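Local coordinates for DNA binding protein (Mycobacterium tuberculosis, PDB 4NB5), which controls, as a MarR-type repressor, expression of MmpS-MmpL transport systems and of its own gene by binding directly to their promoter regions, at residues B[43-54]-B[90-100]. Numbering follows the deposited sequence.
Sequences LLVCDPERQSSE and RTYFRLRPNAF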
ATOM      1  N   LEU B  43      11.764 -15.549  -6.297  1.00  9.96           N
ATOM      2  CA  LEU B  43      10.348 -15.534  -6.687  1.00  7.34           C
ATOM      3  C   LEU B  43      10.128 -14.974  -8.087  1.00  7.38           C
ATOM      4  O   LEU B  43       9.054 -15.139  -8.666  1.00  7.95           O
ATOM      5  CB  LEU B  43       9.512 -14.772  -5.652  1.00  7.86           C
ATOM      6  CG  LEU B  43       9.376 -15.496  -4.312  1.00 10.86           C
ATOM      7  CD1 LEU B  43       8.808 -14.578  -3.257  1.00 10.34           C
ATOM      8  CD2 LEU B  43       8.494 -16.738  -4.451  1.00 11.25           C
ATOM      9  N   LEU B  44      11.148 -14.325  -8.639  1.00  6.89           N
ATOM     10  CA  LEU B  44      11.115 -13.850 -10.015  1.00  7.25           C
ATOM     11  C   LEU B  44      11.422 -14.944 -11.043  1.00  8.99           C
ATOM     12  O   LEU B  44      11.055 -14.817 -12.203  1.00 11.71           O
ATOM     13  CB  LEU B  44      12.119 -12.709 -10.192  1.00  5.86           C
ATOM     14  CG  LEU B  44      11.553 -11.353  -9.789  1.00  6.75           C
ATOM     15  CD1 LEU B  44      12.670 -10.411  -9.403  1.00  9.06           C
ATOM     16  CD2 LEU B  44      10.745 -10.747 -10.902  1.00 10.20           C
ATOM     17  N   VAL B  45      12.102 -16.009 -10.624  1.00  7.40           N
ATOM     18  CA  VAL B  45      12.559 -17.018 -11.579  1.00 10.65           C
ATOM     19  C   VAL B  45      12.122 -18.440 -11.260  1.00 10.25           C
ATOM     20  O   VAL B  45      12.297 -19.327 -12.086  1.00 11.08           O
ATOM     21  CB  VAL B  45      14.100 -17.032 -11.712  1.00  8.10           C
ATOM     22  CG1 VAL B  45      14.592 -15.716 -12.287  1.00 15.27           C
ATOM     23  CG2 VAL B  45      14.758 -17.328 -10.375  1.00 13.82           C
ATOM     24  N   CYS B  46      11.574 -18.670 -10.072  1.00 10.47           N
ATOM     25  CA  CYS B  46      11.236 -20.031  -9.667  1.00 10.66           C
ATOM     26  C   CYS B  46      10.082 -20.614 -10.485  1.00 10.64           C
ATOM     27  O   CYS B  46       9.288 -19.895 -11.097  1.00 11.65           O
ATOM     28  CB  CYS B  46      10.894 -20.071  -8.177  1.00 12.50           C
ATOM     29  SG  CYS B  46       9.482 -19.044  -7.732  1.00 11.17           S
ATOM     30  N   ASP B  47      10.011 -21.940 -10.494  1.00 12.13           N
ATOM     31  CA  ASP B  47       8.936 -22.651 -11.165  1.00 14.67           C
ATOM     32  C   ASP B  47       8.613 -23.863 -10.304  1.00 22.10           C
ATOM     33  O   ASP B  47       9.500 -24.664 -10.023  1.00 21.05           O
ATOM     34  CB  ASP B  47       9.385 -23.097 -12.551  1.00 17.31           C
ATOM     35  CG  ASP B  47       8.285 -23.794 -13.319  1.00 23.66           C
ATOM     36  OD1 ASP B  47       7.186 -23.219 -13.425  1.00 27.81           O
ATOM     37  OD2 ASP B  47       8.517 -24.919 -13.808  1.00 41.61           O
ATOM     38  N   PRO B  48       7.359 -23.980  -9.839  1.00 15.29           N
ATOM     39  CA  PRO B  48       6.242 -23.069 -10.098  1.00 15.32           C
ATOM     40  C   PRO B  48       6.424 -21.726  -9.413  1.00 16.79           C
ATOM     41  O   PRO B  48       7.242 -21.598  -8.500  1.00 14.86           O
ATOM     42  CB  PRO B  48       5.042 -23.809  -9.496  1.00 23.94           C
ATOM     43  CG  PRO B  48       5.620 -24.636  -8.421  1.00 35.18           C
ATOM     44  CD  PRO B  48       6.976 -25.059  -8.912  1.00 22.55           C
ATOM     45  N   GLU B  49       5.643 -20.746  -9.840  1.00 15.77           N
ATOM     46  CA  GLU B  49       5.733 -19.407  -9.285  1.00 13.17           C
ATOM     47  C   GLU B  49       5.408 -19.385  -7.798  1.00 14.47           C
ATOM     48  O   GLU B  49       6.047 -18.663  -7.036  1.00 14.40           O
ATOM     49  CB  GLU B  49       4.828 -18.454 -10.061  1.00 17.23           C
ATOM     50  CG  GLU B  49       5.216 -18.357 -11.525  1.00 19.12           C
ATOM     51  CD  GLU B  49       4.395 -17.348 -12.297  1.00 24.83           C
ATOM     52  OE1 GLU B  49       3.708 -16.522 -11.662  1.00 33.31           O
ATOM     53  OE2 GLU B  49       4.439 -17.387 -13.545  1.00 40.61           O
ATOM     54  N   ARG B  50       4.432 -20.175  -7.365  1.00 14.22           N
ATOM     55  CA  ARG B  50       4.125 -20.223  -5.946  1.00 15.15           C
ATOM     56  C   ARG B  50       5.065 -21.185  -5.209  1.00 17.34           C
ATOM     57  O   ARG B  50       5.338 -22.287  -5.680  1.00 21.75           O
ATOM     58  CB  ARG B  50       2.660 -20.603  -5.710  1.00 24.51           C
ATOM     59  CG  ARG B  50       2.400 -22.086  -5.631  1.00 51.65           C
ATOM     60  CD  ARG B  50       1.004 -22.344  -5.106  1.00 52.35           C
ATOM     61  NE  ARG B  50       0.791 -23.754  -4.805  1.00 62.25           N
ATOM     62  CZ  ARG B  50      -0.289 -24.232  -4.200  1.00 64.81           C
ATOM     63  NH1 ARG B  50      -1.263 -23.412  -3.826  1.00 38.35           N
ATOM     64  NH2 ARG B  50      -0.394 -25.534  -3.967  1.00 53.97           N
ATOM     65  N   GLN B  51       5.554 -20.745  -4.055  1.00 15.88           N
ATOM     66  CA  GLN B  51       6.507 -21.512  -3.258  1.00 16.29           C
ATOM     67  C   GLN B  51       6.080 -21.542  -1.797  1.00 14.59           C
ATOM     68  O   GLN B  51       5.665 -20.519  -1.243  1.00 17.60           O
ATOM     69  CB  GLN B  51       7.896 -20.867  -3.335  1.00 16.28           C
ATOM     70  CG  GLN B  51       8.461 -20.755  -4.733  1.00 15.37           C
ATOM     71  CD  GLN B  51       9.246 -21.984  -5.139  1.00 17.26           C
ATOM     72  OE1 GLN B  51      10.237 -22.336  -4.498  1.00 14.85           O
ATOM     73  NE2 GLN B  51       8.810 -22.641  -6.201  1.00 18.59           N
ATOM     74  N   SER B  52       6.217 -22.701  -1.156  1.00 17.88           N
ATOM     75  CA  SER B  52       5.945 -22.806   0.273  1.00 19.09           C
ATOM     76  C   SER B  52       7.086 -22.234   1.098  1.00 14.64           C
ATOM     77  O   SER B  52       8.222 -22.127   0.627  1.00 16.99           O
ATOM     78  CB  SER B  52       5.736 -24.270   0.665  1.00 23.21           C
ATOM     79  OG  SER B  52       6.976 -24.954   0.707  1.00 20.07           O
ATOM     80  N   SER B  53       6.788 -21.878   2.343  1.00 15.70           N
ATOM     81  CA  SER B  53       7.799 -21.357   3.256  1.00 19.01           C
ATOM     82  C   SER B  53       8.980 -22.323   3.372  1.00 20.86           C
ATOM     83  O   SER B  53      10.146 -21.911   3.369  1.00 16.05           O
ATOM     84  CB  SER B  53       7.191 -21.116   4.641  1.00 28.46           C
ATOM     85  OG  SER B  53       6.311 -20.008   4.623  1.00 43.14           O
ATOM     86  N   GLU B  54       8.668 -23.613   3.453  1.00 19.11           N
ATOM     87  CA  GLU B  54       9.687 -24.647   3.589  1.00 23.06           C
ATOM     88  C   GLU B  54      10.561 -24.719   2.338  1.00 14.07           C
ATOM     89  O   GLU B  54      11.786 -24.819   2.436  1.00 16.53           O
ATOM     90  CB  GLU B  54       9.026 -26.003   3.852  1.00 22.43           C
ATOM     91  CG  GLU B  54       8.281 -26.099   5.191  1.00 48.67           C
ATOM     92  CD  GLU B  54       7.031 -25.220   5.280  1.00 64.03           C
ATOM     93  OE1 GLU B  54       6.742 -24.727   6.393  1.00 62.67           O
ATOM     94  OE2 GLU B  54       6.331 -25.030   4.259  1.00 37.24           O
ATOM     95  N   ARG B  90       0.237 -25.300   4.942  1.00 36.30           N
ATOM     96  CA  ARG B  90       1.508 -24.661   4.635  1.00 42.44           C
ATOM     97  C   ARG B  90       1.254 -23.220   4.200  1.00 30.11           C
ATOM     98  O   ARG B  90       0.190 -22.901   3.666  1.00 39.12           O
ATOM     99  CB  ARG B  90       2.234 -25.422   3.523  1.00 38.07           C
ATOM    100  CG  ARG B  90       2.908 -26.706   3.991  1.00 43.18           C
ATOM    101  CD  ARG B  90       3.323 -27.579   2.820  1.00 35.32           C
ATOM    102  NE  ARG B  90       2.166 -28.149   2.136  1.00 67.74           N
ATOM    103  CZ  ARG B  90       2.239 -28.936   1.068  1.00 48.99           C
ATOM    104  NH1 ARG B  90       3.419 -29.253   0.548  1.00 62.66           N
ATOM    105  NH2 ARG B  90       1.129 -29.408   0.516  1.00 59.58           N
ATOM    106  N   THR B  91       2.227 -22.351   4.452  1.00 37.10           N
ATOM    107  CA  THR B  91       2.184 -20.976   3.970  1.00 28.44           C
ATOM    108  C   THR B  91       2.866 -20.901   2.605  1.00 29.21           C
ATOM    109  O   THR B  91       3.980 -21.391   2.446  1.00 26.42           O
ATOM    110  CB  THR B  91       2.910 -20.024   4.938  1.00 36.03           C
ATOM    111  OG1 THR B  91       2.279 -20.067   6.223  1.00 36.96           O
ATOM    112  CG2 THR B  91       2.886 -18.593   4.411  1.00 40.40           C
ATOM    113  N   TYR B  92       2.193 -20.311   1.621  1.00 23.79           N
ATOM    114  CA  TYR B  92       2.790 -20.117   0.299  1.00 18.21           C
ATOM    115  C   TYR B  92       3.004 -18.637   0.007  1.00 17.53           C
ATOM    116  O   TYR B  92       2.261 -17.783   0.489  1.00 18.08           O
ATOM    117  CB  TYR B  92       1.905 -20.699  -0.798  1.00 23.42           C
ATOM    118  CG  TYR B  92       1.756 -22.195  -0.731  1.00 29.87           C
ATOM    119  CD1 TYR B  92       2.682 -23.030  -1.337  1.00 29.44           C
ATOM    120  CD2 TYR B  92       0.683 -22.771  -0.067  1.00 31.50           C
ATOM    121  CE1 TYR B  92       2.545 -24.402  -1.281  1.00 40.85           C
ATOM    122  CE2 TYR B  92       0.538 -24.142  -0.005  1.00 43.64           C
ATOM    123  CZ  TYR B  92       1.471 -24.951  -0.612  1.00 50.18           C
ATOM    124  OH  TYR B  92       1.327 -26.319  -0.550  1.00 46.49           O
ATOM    125  N   PHE B  93       4.024 -18.344  -0.793  1.00 17.37           N
ATOM    126  CA  PHE B  93       4.231 -16.990  -1.291  1.00 12.99           C
ATOM    127  C   PHE B  93       4.389 -17.034  -2.791  1.00 12.38           C
ATOM    128  O   PHE B  93       4.782 -18.052  -3.367  1.00 14.77           O
ATOM    129  CB  PHE B  93       5.475 -16.347  -0.676  1.00 12.26           C
ATOM    130  CG  PHE B  93       5.400 -16.187   0.806  1.00 13.57           C
ATOM    131  CD1 PHE B  93       4.682 -15.146   1.371  1.00 15.19           C
ATOM    132  CD2 PHE B  93       6.034 -17.089   1.640  1.00 21.86           C
ATOM    133  CE1 PHE B  93       4.614 -15.002   2.746  1.00 21.39           C
ATOM    134  CE2 PHE B  93       5.963 -16.954   3.010  1.00 22.34           C
ATOM    135  CZ  PHE B  93       5.255 -15.910   3.564  1.00 24.55           C
ATOM    136  N   ARG B  94       4.100 -15.897  -3.403  1.00 12.60           N
ATOM    137  CA  ARG B  94       4.182 -15.773  -4.832  1.00 11.93           C
ATOM    138  C   ARG B  94       4.468 -14.319  -5.205  1.00 12.21           C
ATOM    139  O   ARG B  94       4.032 -13.432  -4.551  1.00 13.17           O
ATOM    140  CB  ARG B  94       2.816 -16.078  -5.341  1.00 17.28           C
ATOM    141  CG  ARG B  94       2.696 -16.570  -6.675  1.00 24.91           C
ATOM    142  CD  ARG B  94       1.264 -16.303  -7.067  1.00 24.43           C
ATOM    143  NE  ARG B  94       1.617 -15.574  -8.166  1.00 34.98           N
ATOM    144  CZ  ARG B  94       1.742 -16.071  -9.344  1.00 34.83           C
ATOM    145  NH1 ARG B  94       1.386 -17.264  -9.642  1.00 64.86           N
ATOM    146  NH2 ARG B  94       2.215 -15.296 -10.201  1.00 55.18           N
ATOM    147  N   LEU B  95       5.214 -14.120  -6.260  1.00 11.22           N
ATOM    148  CA  LEU B  95       5.370 -12.774  -6.772  1.00  9.37           C
ATOM    149  C   LEU B  95       4.012 -12.272  -7.221  1.00 10.73           C
ATOM    150  O   LEU B  95       3.226 -13.007  -7.825  1.00 11.97           O
ATOM    151  CB  LEU B  95       6.333 -12.767  -7.953  1.00 11.92           C
ATOM    152  CG  LEU B  95       6.846 -11.402  -8.378  1.00 11.33           C
ATOM    153  CD1 LEU B  95       7.932 -10.920  -7.430  1.00 12.14           C
ATOM    154  CD2 LEU B  95       7.357 -11.465  -9.808  1.00 12.37           C
ATOM    155  N   ARG B  96       3.722 -11.014  -6.937  1.00 13.06           N
ATOM    156  CA  ARG B  96       2.445 -10.451  -7.335  0.53 11.15           C
ATOM    157  C   ARG B  96       2.377 -10.240  -8.838  1.00 12.85           C
ATOM    158  O   ARG B  96       3.391 -10.030  -9.495  1.00 12.19           O
ATOM    159  CB  ARG B  96       2.194  -9.130  -6.609  0.53 16.28           C
ATOM    160  CG  ARG B  96       1.217  -9.252  -5.460  0.53 26.42           C
ATOM    161  CD  ARG B  96       0.242  -8.093  -5.456  0.53 29.68           C
ATOM    162  NE  ARG B  96       0.716  -6.988  -4.640  0.53 27.32           N
ATOM    163  CZ  ARG B  96       0.251  -5.745  -4.712  0.53 30.43           C
ATOM    164  NH1 ARG B  96      -0.695  -5.417  -5.586  0.53 12.95           N
ATOM    165  NH2 ARG B  96       0.757  -4.818  -3.915  0.53 15.32           N
ATOM    166  N   PRO B  97       1.164 -10.315  -9.408  1.00 14.47           N
ATOM    167  CA  PRO B  97       1.053  -9.927 -10.814  1.00 16.45           C
ATOM    168  C   PRO B  97       1.532  -8.484 -10.969  1.00 11.06           C
ATOM    169  O   PRO B  97       1.268  -7.679 -10.079  1.00 14.77           O
ATOM    170  CB  PRO B  97      -0.456 -10.001 -11.086  1.00 19.08           C
ATOM    171  CG  PRO B  97      -1.030 -10.806  -9.978  1.00 29.63           C
ATOM    172  CD  PRO B  97      -0.139 -10.613  -8.796  1.00 20.09           C
ATOM    173  N   ASN B  98       2.237  -8.166 -12.048  1.00 12.01           N
ATOM    174  CA  ASN B  98       2.674  -6.797 -12.277  1.00 12.11           C
ATOM    175  C   ASN B  98       3.407  -6.261 -11.037  1.00 11.83           C
ATOM    176  O   ASN B  98       3.163  -5.133 -10.597  1.00 11.45           O
ATOM    177  CB  ASN B  98       1.442  -5.941 -12.593  1.00 14.36           C
ATOM    178  CG  ASN B  98       1.732  -4.818 -13.572  1.00 31.70           C
ATOM    179  OD1 ASN B  98       2.665  -4.892 -14.370  1.00 40.74           O
ATOM    180  ND2 ASN B  98       0.914  -3.770 -13.519  1.00 34.21           N
ATOM    181  N   ALA B  99       4.318  -7.068 -10.490  1.00 10.39           N
ATOM    182  CA  ALA B  99       4.903  -6.809  -9.171  1.00  9.32           C
ATOM    183  C   ALA B  99       5.606  -5.467  -9.029  1.00  9.48           C
ATOM    184  O   ALA B  99       5.504  -4.821  -7.989  1.00 10.73           O
ATOM    185  CB  ALA B  99       5.862  -7.929  -8.788  1.00  8.81           C
ATOM    186  N   PHE B 100       6.339  -5.046 -10.053  1.00  8.67           N
ATOM    187  CA  PHE B 100       7.096  -3.811  -9.930  1.00  8.27           C
ATOM    188  C   PHE B 100       6.201  -2.577 -10.110  1.00  8.79           C
ATOM    189  O   PHE B 100       6.481  -1.513  -9.555  1.00  9.65           O
ATOM    190  CB  PHE B 100       8.329  -3.843 -10.836  1.00 11.65           C
ATOM    191  CG  PHE B 100       9.432  -4.670 -10.254  1.00  9.75           C
ATOM    192  CD1 PHE B 100       9.356  -6.052 -10.301  1.00  9.14           C
ATOM    193  CD2 PHE B 100      10.495  -4.087  -9.591  1.00 11.37           C
ATOM    194  CE1 PHE B 100      10.344  -6.834  -9.727  1.00 11.46           C
ATOM    195  CE2 PHE B 100      11.485  -4.865  -9.016  1.00 13.66           C
ATOM    196  CZ  PHE B 100      11.404  -6.243  -9.089  1.00 10.47           C
TER
HETATM  197  O   HOH W   1       6.583 -16.158  -7.815  1.00 13.09           O
HETATM  198  O   HOH W   2       4.536 -23.436   6.051  1.00 45.20           O
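Gln51 and Phe93 form an antiparallel hydrogen-bonded pair, with Gln51 N to Phe93 O at 2.9 Å and Phe93 N to Gln51 O at 2.8 Å. Ser52 and Tyr92 follow as a non-hydrogen-bonded pair, and Ser53 N, at the start of helix 53-59, donates to Thr91 O (2.9 Å). Beyond the strand pairing, one water accepts from Leu95 N and donates to Leu43 O and Glu49 O. The extended Arg50 chain, started by chi1 of 88° between backbone N and carbonyl carbon, lays its guanidinium flat over one Tyr92 ring face (centres 4.1 Å apart, planes at 10°), a cation-pi stack; NH1 also forms a salt bridge with Glu21 of a neighbouring subunit. A bend at chi3 (124°) turns the Arg94 guanidinium back to the backbone, where NE donates to Leu95 O (3.0 Å). Its NH2 faces Glu49 OE1 in a salt bridge whose modelled 2.4 Å is too short to be taken literally; NH1 pairs with Glu18 of that same subunit. On the apolar side, Leu44 CD2 meets Leu95 CD2 (3.6 Å) and the Phe100 ring edge. The pairing joins wing strand 92-95 to the start of the inferred helix-turn-helix motif, and both arginines link this sheet edge to the neighbouring subunit.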